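Local coordinates for NAD-dependent epimerase/dehydratase (Bacteroides thetaiotaomicron, PDB 3DHN), which is probably an NAD(P)-dependent oxidoreductase with a Rossmann-type fold, of the short-chain dehydrogenase kind, whose substrate is not settled here, at residues L122-M125 with E129-E132; G114-A119 with Q212-I217; S13-S18 with M166-R171; G173-G178 with A198-D203. All coordinates share one frame; numbering follows the deposited sequence.

Contact 1. Residues L122-M125 with E129-E132; sequences LRLM and EVPE
The turn that leaves the two-stranded hairpin of 117-119 and 122-123 doubles back so that Leu124 meets Glu129 and Val130. Leu124 has its CG anti to the backbone N (chi1 177°), which carries the branched end of the side chain across to the returning chain. Its CD1 lies 3.8 Å from Glu129 CB, and its CG lies 3.9 Å from Val130 CG2. Both partner side chains run at roughly a right angle to the leucine, so branches meet singly and do not lie alongside each other. Segment 129-132 meets the leucine through Glu129 CB and Val130 CG2: Glu129 bends at chi2 (-77°) and takes its carboxylate away, while Val130 turns CG2 inward, 3.7 Å from Leu124 O. In the fold this is the link between the hairpin and helix 135-149. The hairpin side is held by backbone hydrogen bonds of Leu124 with Leu116 and of Met125 with Gly114, and the loop itself by Ser127 OG, which is hydrogen-bonded to both Leu124 O and Glu129 N. No direct hydrogen bond joins 122-125 to 129-132. A water forms a lopsided link, donating to Met125 O at 2.8 Å and accepting only weakly from Val130 N at 3.5 Å. Met125, a selenomethionine, sets off from the backbone away from 129-132, and its side chain packs on Val138 and Leu146 of the helix; Val130 touches Leu135 there.

Contact 2. Residues G114-A119 with Q212-I217; sequences GSLFIA and QERFTI
The guanidinium of Arg214 has Leu116 over one face and Ser115 at its edge. Leu116 CD2 sits 3.5 Å above the plane, displaced toward the rim on the NH1 side. At the end of the group two nitrogens grip one residue: Arg214 NH1 donates to Ser115 OG at 2.9 Å in a more bent bond (139°), and Arg214 NH2 to Ser115 O at 3.2 Å with an N-H...O angle of 158°. The carbonyl is met from above its plane, so this second bond does not follow a lone pair; Ser115 O also accepts from Arg123 NH1. Bends at chi2 (-91°) and chi3 turn the arginine from strand 213-218 toward 114-119. Leu116 CD1 also lies 3.6 Å from Thr216 OG1, whose polar partner is Ser161 O. Arg214 NE forms a salt bridge with Asp180, and NH1 also bonds Ser161 OG. A leucine in place of Arg214 would probably leave Asp180 without this counter-charge and Ser115 OG without the NH1 donor. All four touching residues are buried; Asp180 probably offsets much of the charge, while Arg123 adds a second positive group nearby, in a polar tie between strand 213-218 and the loop leading into the hairpin.

Contact 3. Residues S13-S18 with M166-R171; sequences SGFVGS and MRPGVR
Gly14 O, in the early turn of the helix that brings Phe15 and Val16 to Pro168 and Met166, is gripped twice by Ser18. Ser18 N donates to Gly14 O at 3.1 Å from one face of the carbonyl plane, and Ser18 OG donates to the same oxygen at 2.7 Å from the other, tilted 24° from that plane. The tie stays within the helix; across the contact everything is apolar. Pro168 CG stands over the centre of the Phe15 ring, 3.7 Å from the centroid and 6° off the normal, a CH-pi contact of almost ideal placement. Beside it, Val16 CG2 meets the methyl CE of Met166, a selenomethionine, at 3.9 Å. That residue is extended through chi1 and chi2 and then bends at chi3 (56°), which sets CE crosswise to the valine. Further along the second segment, Arg171 NE forms a salt bridge with Glu23 of the same helix. A CB on Gly17 would come within 2.2 Å of Ser13 O, so the turn leaves no room for a side chain there. Gly14 and Gly17 belong to the GxxGxxG motif, which runs from the loop after the first Rossmann strand into the helix and in relatives cradles the dinucleotide pyrophosphate; the contact therefore puts strand 165-167 and its following loop beside a probable cofactor site.

Contact 4. Residues G173-G178 with A198-D203; sequences GRYRLG and AAAMID
With chi1 at 46°, Tyr175 holds its CG between the backbone N and the carbonyl carbon, and the ring extends toward helix 194-206, bringing OH to Ala200. Asp203, one helical turn further, has its CG anti to the carbonyl carbon (chi1 -84°) and turns OD2 toward the water that lies between it and the hydroxyl. The phenol end does all the touching: Tyr175 OH lies 3.5 Å from Ala200 CB, and Tyr175 CZ is 3.9 Å from that methyl, which approaches the ring obliquely. Tyr175 OH and Asp203 OD2 are 4.0 Å apart, too far for a direct bond, and the water bridges them. The water oxygen is 2.6 Å from Tyr175 OH, lies in the plane of the ring, and donates to Asp203 OD2 at 2.8 Å. The carboxylate has a second and stronger partner, since OD1 forms a salt bridge with Arg27. Leu177 CG also lies in the ring plane at its edge, so tyrosine and leucine stand side by side facing the helix. The small side chains of Ala199 and Ala200 probably allow the hydroxyl to approach the helix backbone, Tyr175 OH being 3.6 Å from Ala200 CA. Strand 176-178, outermost in the sheet on this side within the chain, is bonded through Arg176 and Gly178 to strand 213-218; Ile217 of that strand touches Tyr175, Leu177 and Ala200, while the helix also rests, through Ala198 and Met201, on helix 14-25.

Overall arrangement
Burial separates the contacts: contact 2 is wholly buried, contacts 1 and 4 partly, and contact 3 lies at the surface. Chemistry does not follow depth simply. The buried contact 2 is the polar one, built on a charged group, whereas contact 3 meets through carbons; contacts 1 and 4 are mainly apolar, each with a water between its segments, weakly held in contact 1. Contacts 1 and 2 share the hairpin of 117-119 and 122-123, where Arg123 NH1 of contact 1 is hydrogen-bonded to Ser115 O of contact 2. Contacts 2 and 4 share the sheet through neighbouring strands 213-218 and 176-178. Contact 3 touches contact 4 where Arg171 meets Ala199, and stays about 10 Å from contact 1 at the nearest atoms.

Contact 1. Residues L122-M125 with E129-E132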
# COMPACT_ATOMS: atom_id res chain seq x y z
N LEU A 122 15.84 13.13 -10.25
CA LEU A 122 14.86 14.04 -9.65
C LEU A 122 13.58 13.30 -9.23
O LEU A 122 12.86 12.77 -10.06
CB LEU A 122 14.49 15.16 -10.63
CG LEU A 122 13.46 16.19 -10.12
CD1 LEU A 122 14.03 16.92 -8.90
CD2 LEU A 122 13.12 17.18 -11.23
N ARG A 123 13.30 13.28 -7.93
CA ARG A 123 12.09 12.62 -7.45
C ARG A 123 10.95 13.63 -7.37
O ARG A 123 11.19 14.83 -7.21
CB ARG A 123 12.34 11.96 -6.08
CG ARG A 123 13.45 10.91 -6.10
CD ARG A 123 13.66 10.28 -4.72
NE ARG A 123 14.89 9.50 -4.64
CZ ARG A 123 15.00 8.22 -4.98
NH1 ARG A 123 13.95 7.55 -5.42
NH2 ARG A 123 16.18 7.60 -4.87
N LEU A 124 9.71 13.15 -7.50
CA LEU A 124 8.54 14.01 -7.48
C LEU A 124 8.44 14.92 -6.26
O LEU A 124 8.00 16.06 -6.38
CB LEU A 124 7.26 13.17 -7.61
CG LEU A 124 5.93 13.93 -7.53
CD1 LEU A 124 5.76 14.83 -8.74
CD2 LEU A 124 4.78 12.93 -7.44
N MSE A 125 8.84 14.43 -5.10
CA MSE A 125 8.79 15.22 -3.87
C MSE A 125 9.58 16.52 -3.96
O MSE A 125 9.14 17.56 -3.47
CB MSE A 125 9.38 14.46 -2.69
CG MSE A 125 8.83 13.10 -2.43
SE MSE A 125 9.87 12.29 -1.02
CE MSE A 125 11.41 11.72 -2.03
N GLU A 129 6.16 19.89 -7.98
CA GLU A 129 4.92 19.52 -8.66
C GLU A 129 3.84 19.05 -7.68
O GLU A 129 2.69 18.86 -8.07
CB GLU A 129 5.17 18.42 -9.69
CG GLU A 129 6.09 18.82 -10.84
CD GLU A 129 5.41 19.67 -11.89
OE1 GLU A 129 4.48 19.17 -12.55
OE2 GLU A 129 5.80 20.85 -12.04
N VAL A 130 4.21 18.86 -6.42
CA VAL A 130 3.26 18.40 -5.40
C VAL A 130 2.50 19.58 -4.79
O VAL A 130 3.10 20.60 -4.44
CB VAL A 130 3.97 17.63 -4.25
CG1 VAL A 130 2.95 17.17 -3.21
CG2 VAL A 130 4.72 16.41 -4.81
N PRO A 131 1.17 19.46 -4.67
CA PRO A 131 0.33 20.52 -4.10
C PRO A 131 0.83 20.87 -2.71
O PRO A 131 1.05 19.98 -1.90
CB PRO A 131 -1.06 19.89 -4.09
CG PRO A 131 -1.02 18.98 -5.28
CD PRO A 131 0.35 18.34 -5.16
N GLU A 132 0.99 22.16 -2.44
CA GLU A 132 1.49 22.61 -1.14
C GLU A 132 0.79 21.97 0.05
O GLU A 132 1.42 21.59 1.03
CB GLU A 132 1.34 24.12 -0.97
CG GLU A 132 2.01 25.00 -2.01
CD GLU A 132 2.15 26.44 -1.50
OE1 GLU A 132 3.06 26.69 -0.67
OE2 GLU A 132 1.35 27.31 -1.91
O HOH W 1 7.26 19.14 -4.74

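Contact 2. Residues G114-A119 with Q212-I217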
# COMPACT_ATOMS: atom_id res chain seq x y z
N GLY A 114 5.64 10.19 -4.24
CA GLY A 114 6.72 11.11 -3.93
C GLY A 114 8.13 10.64 -4.25
O GLY A 114 8.95 11.43 -4.74
N SER A 115 8.44 9.38 -3.96
CA SER A 115 9.79 8.86 -4.21
C SER A 115 10.07 8.42 -5.64
O SER A 115 11.19 8.01 -5.95
CB SER A 115 10.09 7.71 -3.25
OG SER A 115 9.13 6.67 -3.36
N LEU A 116 9.07 8.49 -6.50
CA LEU A 116 9.24 8.09 -7.89
C LEU A 116 10.04 9.15 -8.65
O LEU A 116 9.96 10.34 -8.33
CB LEU A 116 7.87 7.91 -8.57
CG LEU A 116 7.02 6.70 -8.13
CD1 LEU A 116 5.63 6.81 -8.75
CD2 LEU A 116 7.70 5.40 -8.57
N PHE A 117 10.81 8.71 -9.65
CA PHE A 117 11.60 9.64 -10.46
C PHE A 117 10.71 10.20 -11.57
O PHE A 117 9.91 9.47 -12.15
CB PHE A 117 12.80 8.93 -11.10
CG PHE A 117 13.93 8.64 -10.16
CD1 PHE A 117 14.65 9.68 -9.57
CD2 PHE A 117 14.27 7.33 -9.84
CE1 PHE A 117 15.68 9.41 -8.68
CE2 PHE A 117 15.30 7.05 -8.95
CZ PHE A 117 16.01 8.10 -8.37
N ILE A 118 10.84 11.49 -11.85
CA ILE A 118 10.08 12.13 -12.92
C ILE A 118 11.09 12.55 -13.98
O ILE A 118 10.74 12.92 -15.10
CB ILE A 118 9.31 13.36 -12.44
CG1 ILE A 118 10.28 14.42 -11.91
CG2 ILE A 118 8.31 12.96 -11.36
CD1 ILE A 118 9.64 15.75 -11.61
N ALA A 119 12.36 12.51 -13.60
CA ALA A 119 13.46 12.85 -14.50
C ALA A 119 14.68 12.22 -13.87
O ALA A 119 14.65 11.81 -12.71
CB ALA A 119 13.64 14.37 -14.60
N GLN A 212 11.62 -7.48 -1.68
CA GLN A 212 12.42 -6.44 -1.03
C GLN A 212 12.68 -5.29 -1.98
O GLN A 212 13.84 -4.91 -2.21
CB GLN A 212 13.75 -7.03 -0.53
CG GLN A 212 13.61 -8.31 0.30
CD GLN A 212 14.94 -8.80 0.89
OE1 GLN A 212 15.11 -8.84 2.11
NE2 GLN A 212 15.87 -9.17 0.02
N GLU A 213 11.62 -4.72 -2.54
CA GLU A 213 11.76 -3.61 -3.47
C GLU A 213 10.46 -2.86 -3.72
O GLU A 213 9.38 -3.27 -3.28
CB GLU A 213 12.32 -4.12 -4.81
CG GLU A 213 11.36 -5.00 -5.61
CD GLU A 213 12.08 -5.80 -6.69
OE1 GLU A 213 12.90 -5.22 -7.42
OE2 GLU A 213 11.82 -7.02 -6.81
N ARG A 214 10.57 -1.76 -4.45
CA ARG A 214 9.41 -0.95 -4.80
C ARG A 214 9.08 -1.14 -6.27
O ARG A 214 9.98 -1.40 -7.08
CB ARG A 214 9.73 0.53 -4.53
CG ARG A 214 8.63 1.54 -4.94
CD ARG A 214 8.80 2.03 -6.38
NE ARG A 214 9.98 2.88 -6.54
CZ ARG A 214 10.10 4.12 -6.09
NH1 ARG A 214 9.10 4.71 -5.44
NH2 ARG A 214 11.24 4.79 -6.28
N PHE A 215 7.79 -1.06 -6.60
CA PHE A 215 7.37 -1.10 -8.00
C PHE A 215 6.23 -0.10 -8.13
O PHE A 215 5.72 0.41 -7.12
CB PHE A 215 7.01 -2.52 -8.49
CG PHE A 215 5.69 -3.06 -8.00
CD1 PHE A 215 5.53 -3.48 -6.69
CD2 PHE A 215 4.64 -3.24 -8.90
CE1 PHE A 215 4.33 -4.08 -6.28
CE2 PHE A 215 3.45 -3.83 -8.50
CZ PHE A 215 3.30 -4.26 -7.18
N THR A 216 5.85 0.22 -9.37
CA THR A 216 4.82 1.21 -9.59
C THR A 216 3.85 0.87 -10.72
O THR A 216 4.02 -0.13 -11.43
CB THR A 216 5.48 2.61 -9.83
OG1 THR A 216 4.47 3.63 -9.84
CG2 THR A 216 6.24 2.61 -11.15
N ILE A 217 2.85 1.72 -10.90
CA ILE A 217 1.81 1.47 -11.90
C ILE A 217 1.30 2.78 -12.50
O ILE A 217 1.47 3.86 -11.91
CB ILE A 217 0.62 0.72 -11.22
CG1 ILE A 217 -0.41 0.29 -12.25
CG2 ILE A 217 -0.04 1.63 -10.16
CD1 ILE A 217 -1.50 -0.62 -11.68

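Contact 3. Residues S13-S18 with M166-R171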
# COMPACT_ATOMS: atom_id res chain seq x y z
N SER A 13 -9.81 0.64 5.37
CA SER A 13 -10.83 1.67 5.22
C SER A 13 -10.38 2.71 4.19
O SER A 13 -9.24 2.67 3.72
CB SER A 13 -11.07 2.36 6.56
OG SER A 13 -9.88 2.94 7.03
N GLY A 14 -11.28 3.63 3.84
CA GLY A 14 -10.95 4.64 2.85
C GLY A 14 -11.10 4.07 1.44
O GLY A 14 -11.43 2.90 1.27
N PHE A 15 -10.87 4.89 0.42
CA PHE A 15 -10.98 4.40 -0.94
C PHE A 15 -10.04 3.20 -1.18
O PHE A 15 -10.47 2.14 -1.63
CB PHE A 15 -10.65 5.51 -1.95
CG PHE A 15 -11.67 6.61 -2.02
CD1 PHE A 15 -13.04 6.31 -2.00
CD2 PHE A 15 -11.28 7.94 -2.15
CE1 PHE A 15 -13.99 7.32 -2.10
CE2 PHE A 15 -12.23 8.96 -2.26
CZ PHE A 15 -13.59 8.65 -2.24
N VAL A 16 -8.76 3.36 -0.85
CA VAL A 16 -7.78 2.30 -1.09
C VAL A 16 -7.96 1.05 -0.21
O VAL A 16 -7.97 -0.07 -0.72
CB VAL A 16 -6.34 2.83 -0.95
CG1 VAL A 16 -5.34 1.74 -1.31
CG2 VAL A 16 -6.14 4.02 -1.87
N GLY A 17 -8.09 1.25 1.10
CA GLY A 17 -8.27 0.12 2.01
C GLY A 17 -9.50 -0.71 1.69
O GLY A 17 -9.46 -1.95 1.77
N SER A 18 -10.58 -0.04 1.31
CA SER A 18 -11.82 -0.72 0.97
C SER A 18 -11.67 -1.46 -0.35
O SER A 18 -12.14 -2.59 -0.49
CB SER A 18 -12.97 0.29 0.87
OG SER A 18 -13.11 1.01 2.08
N MSE A 166 -4.39 9.22 -8.08
CA MSE A 166 -5.21 8.02 -7.91
C MSE A 166 -6.59 8.34 -7.32
O MSE A 166 -6.69 8.92 -6.25
CB MSE A 166 -4.49 7.01 -7.02
CG MSE A 166 -5.33 5.78 -6.67
SE MSE A 166 -4.31 4.33 -5.91
CE MSE A 166 -3.51 5.27 -4.41
N ARG A 167 -7.64 7.93 -8.03
CA ARG A 167 -9.02 8.19 -7.61
C ARG A 167 -9.91 7.03 -7.99
O ARG A 167 -9.51 6.14 -8.76
CB ARG A 167 -9.56 9.45 -8.29
CG ARG A 167 -8.49 10.44 -8.72
CD ARG A 167 -8.86 11.13 -10.03
NE ARG A 167 -9.28 12.52 -9.83
CZ ARG A 167 -9.55 13.37 -10.82
NH1 ARG A 167 -9.46 12.97 -12.08
NH2 ARG A 167 -9.93 14.61 -10.54
N PRO A 168 -11.14 7.00 -7.45
CA PRO A 168 -12.05 5.90 -7.80
C PRO A 168 -12.29 5.97 -9.30
O PRO A 168 -12.40 7.05 -9.87
CB PRO A 168 -13.30 6.21 -6.98
CG PRO A 168 -12.75 6.91 -5.77
CD PRO A 168 -11.71 7.83 -6.37
N GLY A 169 -12.35 4.81 -9.95
CA GLY A 169 -12.57 4.77 -11.38
C GLY A 169 -13.11 3.42 -11.78
O GLY A 169 -14.00 2.87 -11.11
N VAL A 170 -12.57 2.86 -12.85
CA VAL A 170 -12.99 1.56 -13.34
C VAL A 170 -11.87 0.54 -13.16
O VAL A 170 -10.70 0.91 -13.16
CB VAL A 170 -13.34 1.62 -14.85
CG1 VAL A 170 -13.76 0.24 -15.36
CG2 VAL A 170 -14.44 2.65 -15.09
N ARG A 171 -12.25 -0.72 -12.99
CA ARG A 171 -11.29 -1.81 -12.88
C ARG A 171 -11.12 -2.30 -14.32
O ARG A 171 -11.85 -3.17 -14.78
CB ARG A 171 -11.85 -2.95 -12.01
CG ARG A 171 -10.89 -4.12 -11.80
CD ARG A 171 -11.53 -5.25 -11.01
NE ARG A 171 -10.58 -6.32 -10.69
CZ ARG A 171 -9.92 -7.04 -11.60
NH1 ARG A 171 -10.11 -6.81 -12.89
NH2 ARG A 171 -9.08 -7.99 -11.22

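Contact 4. Residues G173-G178 with A198-D203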
# COMPACT_ATOMS: atom_id res chain seq x y z
N GLY A 173 -8.14 -3.52 -15.72
CA GLY A 173 -7.27 -4.67 -15.83
C GLY A 173 -6.14 -4.38 -16.80
O GLY A 173 -5.28 -5.23 -17.03
N ARG A 174 -6.13 -3.18 -17.37
CA ARG A 174 -5.09 -2.80 -18.32
C ARG A 174 -4.28 -1.59 -17.85
O ARG A 174 -4.83 -0.51 -17.64
CB ARG A 174 -5.71 -2.49 -19.69
CG ARG A 174 -6.39 -3.68 -20.34
CD ARG A 174 -6.80 -3.37 -21.78
NE ARG A 174 -5.67 -3.47 -22.69
CZ ARG A 174 -5.11 -2.45 -23.32
NH1 ARG A 174 -5.59 -1.23 -23.15
NH2 ARG A 174 -4.08 -2.65 -24.14
N TYR A 175 -2.97 -1.79 -17.70
CA TYR A 175 -2.07 -0.74 -17.24
C TYR A 175 -0.63 -1.20 -17.38
O TYR A 175 -0.37 -2.37 -17.65
CB TYR A 175 -2.36 -0.41 -15.77
CG TYR A 175 -2.49 -1.65 -14.91
CD1 TYR A 175 -1.37 -2.39 -14.53
CD2 TYR A 175 -3.75 -2.12 -14.53
CE1 TYR A 175 -1.51 -3.56 -13.78
CE2 TYR A 175 -3.89 -3.29 -13.79
CZ TYR A 175 -2.77 -4.01 -13.42
OH TYR A 175 -2.91 -5.16 -12.68
N ARG A 176 0.29 -0.27 -17.19
CA ARG A 176 1.72 -0.55 -17.26
C ARG A 176 2.30 -0.69 -15.84
O ARG A 176 1.92 0.06 -14.92
CB ARG A 176 2.43 0.58 -18.01
CG ARG A 176 3.94 0.67 -17.82
CD ARG A 176 4.68 -0.34 -18.68
NE ARG A 176 5.87 0.27 -19.27
CZ ARG A 176 7.09 0.22 -18.74
NH1 ARG A 176 7.29 -0.43 -17.61
NH2 ARG A 176 8.10 0.82 -19.36
N LEU A 177 3.18 -1.67 -15.65
CA LEU A 177 3.84 -1.87 -14.36
C LEU A 177 5.28 -1.45 -14.54
O LEU A 177 5.95 -1.86 -15.50
CB LEU A 177 3.77 -3.34 -13.91
CG LEU A 177 2.38 -3.85 -13.49
CD1 LEU A 177 2.47 -5.32 -13.14
CD2 LEU A 177 1.85 -3.05 -12.31
N GLY A 178 5.76 -0.60 -13.64
CA GLY A 178 7.12 -0.12 -13.74
C GLY A 178 7.90 -0.40 -12.48
O GLY A 178 7.44 -1.13 -11.60
N ALA A 198 -5.72 -1.81 -6.72
CA ALA A 198 -5.99 -2.92 -5.81
C ALA A 198 -5.83 -4.26 -6.52
O ALA A 198 -5.27 -5.21 -5.95
CB ALA A 198 -7.40 -2.80 -5.24
N ALA A 199 -6.32 -4.35 -7.75
CA ALA A 199 -6.23 -5.58 -8.51
C ALA A 199 -4.77 -5.99 -8.67
O ALA A 199 -4.43 -7.17 -8.58
CB ALA A 199 -6.87 -5.42 -9.88
N ALA A 200 -3.91 -5.00 -8.91
CA ALA A 200 -2.48 -5.26 -9.08
C ALA A 200 -1.84 -5.72 -7.77
O ALA A 200 -1.01 -6.64 -7.76
CB ALA A 200 -1.79 -4.02 -9.60
N MSE A 201 -2.21 -5.08 -6.66
CA MSE A 201 -1.68 -5.44 -5.35
C MSE A 201 -2.01 -6.89 -4.99
O MSE A 201 -1.15 -7.61 -4.48
CB MSE A 201 -2.24 -4.50 -4.27
CG MSE A 201 -1.75 -4.80 -2.87
SE MSE A 201 0.15 -4.47 -2.59
CE MSE A 201 0.02 -2.87 -1.49
N ILE A 202 -3.24 -7.32 -5.23
CA ILE A 202 -3.59 -8.70 -4.92
C ILE A 202 -2.91 -9.68 -5.89
O ILE A 202 -2.65 -10.82 -5.54
CB ILE A 202 -5.12 -8.92 -4.90
CG1 ILE A 202 -5.76 -7.98 -3.86
CG2 ILE A 202 -5.45 -10.37 -4.49
CD1 ILE A 202 -5.08 -8.04 -2.49
N ASP A 203 -2.62 -9.22 -7.10
CA ASP A 203 -1.90 -10.05 -8.08
C ASP A 203 -0.49 -10.34 -7.53
O ASP A 203 0.01 -11.46 -7.66
CB ASP A 203 -1.75 -9.32 -9.42
CG ASP A 203 -2.97 -9.45 -10.30
OD1 ASP A 203 -3.97 -10.09 -9.88
OD2 ASP A 203 -2.93 -8.92 -11.43
O HOH W 2 -1.08 -6.99 -12.23